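Local coordinates for protein sulfite reductase [ferredoxin] (Mycobacterium tuberculosis, PDB 1ZJ8) that probably reduces sulfite to sulfide with six electrons from ferredoxin, using a siroheme and a [4Fe-4S] cluster, at residues K489-D494 and G503-L508; C434-A439 and C474-A479. One frame throughout, in Å; residues are numbered along the deposited sequence.

Interaction 1 (K489-D494 and G503-L508); sequences KGQMID and GFQVHL
Lys489 and Gln505 face each other as an antiparallel hydrogen-bonded pair, and their side chains leave the sheet on the same side and run next to each other. The backbone bonds are Lys489 N to Gln505 O (2.7 Å) and Gln505 N back to Lys489 O (2.8 Å). Lys489 CB lies near Gln505 O and His507 NE2. CG is anti to the backbone N (chi1 178°), and the chain stays extended through CD. A bend at chi3 (51°) then brings CE to the edge of the His507 imidazole, in the ring plane, 3.6 Å from NE2. At the tip, NZ bonds to Gln505 OE1 at 3.0 Å, coming from above the amide plane rather than within it. The other end of that amide turns to Gln491: Gln505 NE2 makes a weak 3.4 Å bond to Gln491 OE1, the two amide planes standing almost perpendicular. Gln491 itself pairs with Gly503, N to O at 3.0 Å and, in return, Gly503 N to Gln491 O. Between these two bonded pairs sits the non-hydrogen-bonded pair Gly490 and Phe504; on that opposite face Phe504 CD2 comes to Gly490 CA, and the ring continues to Ala439. Regular pairing of this kind, with alternate residues on alternate faces, is that of a beta hairpin, here formed by strands 486-494 and 500-508 of a mixed sheet.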
loop_
_atom_site.group_PDB
_atom_site.type_symbol
_atom_site.label_atom_id
_atom_site.label_comp_id
_atom_site.label_asym_id
_atom_site.label_seq_id
_atom_site.Cartn_x
_atom_site.Cartn_y
_atom_site.Cartn_z
ATOM N N LYS A 489 -2.580 16.342 -1.920
ATOM C CA LYS A 489 -3.393 15.747 -2.991
ATOM C C LYS A 489 -3.155 16.542 -4.252
ATOM O O LYS A 489 -3.594 17.693 -4.369
ATOM C CB LYS A 489 -4.891 15.745 -2.654
ATOM C CG LYS A 489 -5.823 15.162 -3.781
ATOM C CD LYS A 489 -7.305 15.023 -3.353
ATOM C CE LYS A 489 -7.884 16.310 -2.732
ATOM N NZ LYS A 489 -9.270 16.106 -2.210
ATOM N N GLY A 490 -2.460 15.921 -5.195
ATOM C CA GLY A 490 -2.139 16.561 -6.463
ATOM C C GLY A 490 -3.366 16.828 -7.316
ATOM O O GLY A 490 -4.225 15.946 -7.480
ATOM N N GLN A 491 -3.444 18.052 -7.841
ATOM C CA GLN A 491 -4.502 18.459 -8.758
ATOM C C GLN A 491 -3.983 19.598 -9.627
ATOM O O GLN A 491 -2.912 20.139 -9.370
ATOM C CB GLN A 491 -5.812 18.826 -8.025
ATOM C CG GLN A 491 -5.830 20.121 -7.199
ATOM C CD GLN A 491 -7.155 20.312 -6.414
ATOM O OE1 GLN A 491 -7.497 21.425 -5.995
ATOM N NE2 GLN A 491 -7.898 19.219 -6.223
ATOM N N MET A 492 -4.721 19.928 -10.683
ATOM C CA MET A 492 -4.371 21.073 -11.517
ATOM C C MET A 492 -4.864 22.339 -10.844
ATOM O O MET A 492 -5.930 22.348 -10.212
ATOM C CB MET A 492 -4.948 20.945 -12.924
ATOM C CG MET A 492 -4.370 19.789 -13.738
ATOM S SD MET A 492 -2.673 20.079 -14.271
ATOM C CE MET A 492 -1.782 19.842 -12.770
ATOM N N ILE A 493 -4.057 23.394 -10.951
ATOM C CA ILE A 493 -4.413 24.715 -10.420
ATOM C C ILE A 493 -4.079 25.830 -11.431
ATOM O O ILE A 493 -3.513 25.552 -12.484
ATOM C CB ILE A 493 -3.729 24.982 -9.063
ATOM C CG1 ILE A 493 -2.223 25.174 -9.217
ATOM C CG2 ILE A 493 -4.015 23.846 -8.073
ATOM C CD1 ILE A 493 -1.598 25.851 -8.012
ATOM N N ASP A 494 -4.421 27.078 -11.105
ATOM C CA ASP A 494 -4.225 28.212 -12.033
ATOM C C ASP A 494 -3.465 29.397 -11.379
ATOM O O ASP A 494 -3.652 29.688 -10.186
ATOM C CB ASP A 494 -5.585 28.667 -12.612
ATOM C CG ASP A 494 -5.453 29.776 -13.690
ATOM O OD1 ASP A 494 -4.916 29.508 -14.800
ATOM O OD2 ASP A 494 -5.917 30.917 -13.421
ATOM N N GLY A 503 0.067 21.348 -8.949
ATOM C CA GLY A 503 0.137 21.763 -7.547
ATOM C C GLY A 503 -0.672 20.817 -6.665
ATOM O O GLY A 503 -1.137 19.772 -7.118
ATOM N N PHE A 504 -0.843 21.178 -5.397
ATOM C CA PHE A 504 -1.373 20.252 -4.400
ATOM C C PHE A 504 -2.392 20.926 -3.475
ATOM O O PHE A 504 -2.239 22.091 -3.099
ATOM C CB PHE A 504 -0.211 19.647 -3.574
ATOM C CG PHE A 504 0.782 18.858 -4.403
ATOM C CD1 PHE A 504 1.881 19.484 -4.992
ATOM C CD2 PHE A 504 0.604 17.505 -4.619
ATOM C CE1 PHE A 504 2.780 18.774 -5.774
ATOM C CE2 PHE A 504 1.502 16.801 -5.398
ATOM C CZ PHE A 504 2.591 17.443 -5.977
ATOM N N GLN A 505 -3.442 20.174 -3.150
ATOM C CA GLN A 505 -4.370 20.510 -2.077
ATOM C C GLN A 505 -3.805 19.864 -0.816
ATOM O O GLN A 505 -3.219 18.787 -0.885
ATOM C CB GLN A 505 -5.776 19.951 -2.404
ATOM C CG GLN A 505 -6.947 20.395 -1.461
ATOM C CD GLN A 505 -8.354 19.847 -1.904
ATOM O OE1 GLN A 505 -8.937 18.971 -1.252
ATOM N NE2 GLN A 505 -8.879 20.375 -3.015
ATOM N N VAL A 506 -3.984 20.521 0.321
ATOM C CA VAL A 506 -3.296 20.182 1.559
ATOM C C VAL A 506 -4.247 19.627 2.617
ATOM O O VAL A 506 -5.252 20.252 2.948
ATOM C CB VAL A 506 -2.618 21.456 2.108
ATOM C CG1 VAL A 506 -2.008 21.247 3.504
ATOM C CG2 VAL A 506 -1.563 21.927 1.107
ATOM N N HIS A 507 -3.926 18.456 3.157
ATOM C CA HIS A 507 -4.695 17.877 4.254
ATOM C C HIS A 507 -3.763 17.857 5.457
ATOM O O HIS A 507 -2.631 17.380 5.359
ATOM C CB HIS A 507 -5.190 16.464 3.914
ATOM C CG HIS A 507 -6.119 16.397 2.730
ATOM N ND1 HIS A 507 -7.442 16.014 2.838
ATOM C CD2 HIS A 507 -5.910 16.637 1.410
ATOM C CE1 HIS A 507 -8.011 16.039 1.644
ATOM N NE2 HIS A 507 -7.103 16.413 0.760
ATOM N N LEU A 508 -4.214 18.396 6.582
ATOM C CA LEU A 508 -3.354 18.510 7.748
ATOM C C LEU A 508 -3.902 17.725 8.936
ATOM O O LEU A 508 -5.103 17.760 9.212
ATOM C CB LEU A 508 -3.179 19.981 8.109
ATOM C CG LEU A 508 -2.327 20.779 7.115
ATOM C CD1 LEU A 508 -2.680 22.255 7.151
ATOM C CD2 LEU A 508 -0.846 20.598 7.401
#

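Interaction 2 (C434-A439 and C474-A479); sequences CKLSFA and CPNSCA. With SRM (siroheme), chain E.
Two cysteine-bearing loops meet here at the coupled siroheme and [4Fe-4S] centre. Cys434 SG, Cys474 SG and Cys478 SG each bind a different iron of the cluster, and Cys428 is the probable fourth ligand. Between the loops the closest approach is Leu436 O to Cys474 CB, 3.1 Å, with the same oxygen over one face of the Phe438 ring, offset toward its rim. That ring lies obliquely against Cys474 CB and Pro475 CD. Two of the cysteine sulfurs that bind the cluster also accept backbone N-H groups within their own loops: Leu436 N points at Cys434 SG, and Asn476 N at Cys474 SG (3.4 Å), an arrangement that would be expected to stabilise charge on the thiolates. The second bond lies within the type I turn from Cys474 to Ser477. Leu436 CD1 reaches across to Asn476 ND2 at 3.6 Å, the two side chains crossing obliquely near the siroheme. With CG anti to its carbonyl carbon (chi1 -72°), Asn476 sets CG 3.6 Å from siroheme C2D, where its CB also packs. Farther along the rim, Lys435 NZ makes a weak bond to carboxylate oxygen O4A and another weak one to Thr81 O. Cys478 SG lies 2.7 Å from the siroheme iron, consistent with its expected role as axial ligand, in which one thiolate would join both metal centres. A cysteine bridging siroheme to a cubane cluster is the hallmark of the sulfite and nitrite reductase family.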
loop_
_atom_site.group_PDB
_atom_site.type_symbol
_atom_site.label_atom_id
_atom_site.label_comp_id
_atom_site.label_asym_id
_atom_site.label_seq_id
_atom_site.Cartn_x
_atom_site.Cartn_y
_atom_site.Cartn_z
ATOM N N CYS A 434 2.286 7.013 -13.982
ATOM C CA CYS A 434 0.870 6.775 -13.736
ATOM C C CYS A 434 -0.050 7.576 -14.677
ATOM O O CYS A 434 0.153 8.779 -14.871
ATOM C CB CYS A 434 0.545 7.146 -12.292
ATOM S SG CYS A 434 -1.097 6.644 -11.867
ATOM N N LYS A 435 -1.084 6.924 -15.217
ATOM C CA LYS A 435 -1.998 7.585 -16.151
ATOM C C LYS A 435 -3.050 8.469 -15.489
ATOM O O LYS A 435 -3.746 9.202 -16.197
ATOM C CB LYS A 435 -2.710 6.568 -17.026
ATOM C CG LYS A 435 -1.793 5.746 -17.940
ATOM C CD LYS A 435 -2.600 4.688 -18.708
ATOM C CE LYS A 435 -3.578 3.893 -17.779
ATOM N NZ LYS A 435 -2.953 3.400 -16.496
ATOM N N LEU A 436 -3.166 8.428 -14.161
ATOM C CA LEU A 436 -4.205 9.206 -13.463
ATOM C C LEU A 436 -3.691 10.384 -12.625
ATOM O O LEU A 436 -4.476 11.033 -11.923
ATOM C CB LEU A 436 -5.048 8.284 -12.586
ATOM C CG LEU A 436 -5.515 7.006 -13.279
ATOM C CD1 LEU A 436 -6.326 6.161 -12.289
ATOM C CD2 LEU A 436 -6.318 7.315 -14.547
ATOM N N SER A 437 -2.389 10.665 -12.727
ATOM C CA SER A 437 -1.711 11.726 -11.945
ATOM C C SER A 437 -1.721 13.093 -12.608
ATOM O O SER A 437 -1.623 13.200 -13.828
ATOM C CB SER A 437 -0.241 11.346 -11.727
ATOM O OG SER A 437 0.148 10.354 -12.682
ATOM N N PHE A 438 -1.800 14.130 -11.781
ATOM C CA PHE A 438 -1.689 15.520 -12.239
ATOM C C PHE A 438 -0.308 16.107 -11.882
ATOM O O PHE A 438 0.078 17.170 -12.388
ATOM C CB PHE A 438 -2.824 16.364 -11.647
ATOM C CG PHE A 438 -4.174 15.821 -11.955
ATOM C CD1 PHE A 438 -4.599 15.712 -13.279
ATOM C CD2 PHE A 438 -5.008 15.384 -10.938
ATOM C CE1 PHE A 438 -5.851 15.181 -13.593
ATOM C CE2 PHE A 438 -6.276 14.848 -11.239
ATOM C CZ PHE A 438 -6.695 14.746 -12.575
ATOM N N ALA A 439 0.438 15.391 -11.037
ATOM C CA ALA A 439 1.736 15.858 -10.576
ATOM C C ALA A 439 2.748 14.737 -10.395
ATOM O O ALA A 439 2.418 13.534 -10.328
ATOM C CB ALA A 439 1.598 16.626 -9.272
ATOM N N CYS A 474 -2.768 12.352 -7.283
ATOM C CA CYS A 474 -4.186 12.500 -7.632
ATOM C C CYS A 474 -5.035 12.067 -6.426
ATOM O O CYS A 474 -4.487 11.629 -5.414
ATOM C CB CYS A 474 -4.515 11.658 -8.868
ATOM S SG CYS A 474 -4.985 9.982 -8.444
ATOM N N PRO A 475 -6.372 12.188 -6.527
ATOM C CA PRO A 475 -7.240 11.968 -5.347
ATOM C C PRO A 475 -7.427 10.515 -4.873
ATOM O O PRO A 475 -7.973 10.318 -3.769
ATOM C CB PRO A 475 -8.594 12.577 -5.775
ATOM C CG PRO A 475 -8.358 13.227 -7.087
ATOM C CD PRO A 475 -7.166 12.574 -7.707
ATOM N N ASN A 476 -6.980 9.539 -5.676
ATOM C CA ASN A 476 -7.051 8.105 -5.309
ATOM C C ASN A 476 -6.367 7.759 -3.964
ATOM O O ASN A 476 -6.714 6.770 -3.347
ATOM C CB ASN A 476 -6.478 7.206 -6.434
ATOM C CG ASN A 476 -7.395 7.130 -7.696
ATOM O OD1 ASN A 476 -8.621 7.074 -7.584
ATOM N ND2 ASN A 476 -6.783 7.097 -8.889
ATOM N N SER A 477 -5.400 8.570 -3.528
ATOM C CA SER A 477 -4.796 8.473 -2.188
ATOM C C SER A 477 -3.965 7.190 -1.944
ATOM O O SER A 477 -4.004 6.625 -0.852
ATOM C CB SER A 477 -5.886 8.630 -1.115
ATOM O OG SER A 477 -5.386 9.235 0.057
ATOM N N CYS A 478 -3.198 6.766 -2.953
ATOM C CA CYS A 478 -2.322 5.591 -2.866
ATOM C C CYS A 478 -1.238 5.684 -1.820
ATOM O O CYS A 478 -0.782 4.665 -1.312
ATOM C CB CYS A 478 -1.613 5.361 -4.196
ATOM S SG CYS A 478 -2.694 4.829 -5.576
ATOM N N ALA A 479 -0.777 6.910 -1.560
ATOM C CA ALA A 479 0.229 7.174 -0.540
ATOM C C ALA A 479 -0.439 7.788 0.670
ATOM O O ALA A 479 0.201 8.505 1.428
ATOM C CB ALA A 479 1.320 8.086 -1.079
HETATM FE FE SRM E . -3.135 2.130 -5.741
HETATM C CHA SRM E . -4.686 2.678 -8.736
HETATM C CHB SRM E . -0.193 2.912 -7.139
HETATM C CHC SRM E . -1.658 1.562 -2.898
HETATM C CHD SRM E . -5.843 3.494 -4.086
HETATM N NA SRM E . -2.531 2.492 -7.613
HETATM C C1A SRM E . -3.280 2.554 -8.736
HETATM C C2A SRM E . -2.482 2.482 -10.001
HETATM C CMA SRM E . -2.488 1.077 -10.519
HETATM C CDA SRM E . -2.902 3.511 -11.013
HETATM C CEA SRM E . -3.727 3.099 -12.190
HETATM O O3A SRM E . -4.852 2.630 -11.991
HETATM O O4A SRM E . -3.294 3.218 -13.346
HETATM C C3A SRM E . -1.135 2.863 -9.487
HETATM C CAA SRM E . -0.001 2.114 -10.103
HETATM C CBA SRM E . 0.382 2.971 -11.280
HETATM C CCA SRM E . 1.846 2.867 -11.561
HETATM O O1A SRM E . 2.645 2.838 -10.600
HETATM O O2A SRM E . 2.221 2.790 -12.756
HETATM C C4A SRM E . -1.276 2.733 -8.009
HETATM N NB SRM E . -1.249 2.082 -5.190
HETATM C C1B SRM E . -0.129 2.376 -5.855
HETATM C C2B SRM E . 1.147 2.066 -5.125
HETATM C CMB SRM E . 2.236 1.496 -5.989
HETATM C CDB SRM E . 1.641 3.345 -4.534
HETATM C CEB SRM E . 2.911 3.317 -3.762
HETATM O O3B SRM E . 3.952 3.883 -4.161
HETATM O O4B SRM E . 2.898 2.697 -2.698
HETATM C C3B SRM E . 0.600 1.141 -4.059
HETATM C CAB SRM E . 0.565 -0.284 -4.548
HETATM C CBB SRM E . 0.612 -1.266 -3.417
HETATM C CCB SRM E . 0.343 -2.654 -3.922
HETATM O O1B SRM E . 1.261 -3.457 -4.075
HETATM O O2B SRM E . -0.798 -3.032 -4.165
HETATM C C4B SRM E . -0.835 1.595 -4.025
HETATM N NC SRM E . -3.586 2.564 -3.913
HETATM C C1C SRM E . -2.940 2.088 -2.830
HETATM C C2C SRM E . -3.485 2.510 -1.625
HETATM C CDC SRM E . -2.926 2.424 -0.245
HETATM C CEC SRM E . -3.127 1.222 0.594
HETATM O O3C SRM E . -3.612 0.182 0.093
HETATM O O4C SRM E . -2.800 1.337 1.784
HETATM C C3C SRM E . -4.650 3.102 -2.010
HETATM C CAC SRM E . -5.548 3.678 -0.964
HETATM C CBC SRM E . -6.306 2.768 -0.021
HETATM C CCC SRM E . -7.531 2.230 -0.740
HETATM O O1C SRM E . -7.410 1.386 -1.669
HETATM O O2C SRM E . -8.646 2.687 -0.378
HETATM C C4C SRM E . -4.725 3.066 -3.378
HETATM N ND SRM E . -5.029 2.605 -6.277
HETATM C C1D SRM E . -5.853 3.301 -5.478
HETATM C C2D SRM E . -6.850 3.905 -6.268
HETATM C CAD SRM E . -8.240 4.213 -5.741
HETATM C CBD SRM E . -9.315 3.186 -5.913
HETATM C CCD SRM E . -10.688 3.326 -5.321
HETATM O O1D SRM E . -11.012 2.495 -4.443
HETATM O O2D SRM E . -11.472 4.241 -5.690
HETATM C C3D SRM E . -6.587 3.541 -7.578
HETATM C CDD SRM E . -7.590 3.561 -8.700
HETATM C CED SRM E . -8.661 2.506 -8.865
HETATM O O3D SRM E . -8.625 1.450 -8.233
HETATM O O4D SRM E . -9.610 2.673 -9.644
HETATM C C4D SRM E . -5.460 2.736 -7.568
#

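In the fold
Following the chain from the N terminus, strand 425-427 leads into the loop of 434-439. Helix 442-455, helix 457-460 and strand 469-472 follow before the chain returns at 474-479, where interaction 2 closes its loop beside the cofactors. Only then does strand 486-494 begin; it turns back as strand 500-508, and interaction 1 closes this much shorter loop. The two loops therefore come in series, neither enclosing nor crossing the other. They nevertheless touch in space: Met492 CE lies 3.3 Å from Phe438 O, and Lys489 CD lies 3.6 Å from Pro475 CA. The hairpin of interaction 1 thus packs against both cofactor-binding loops of interaction 2.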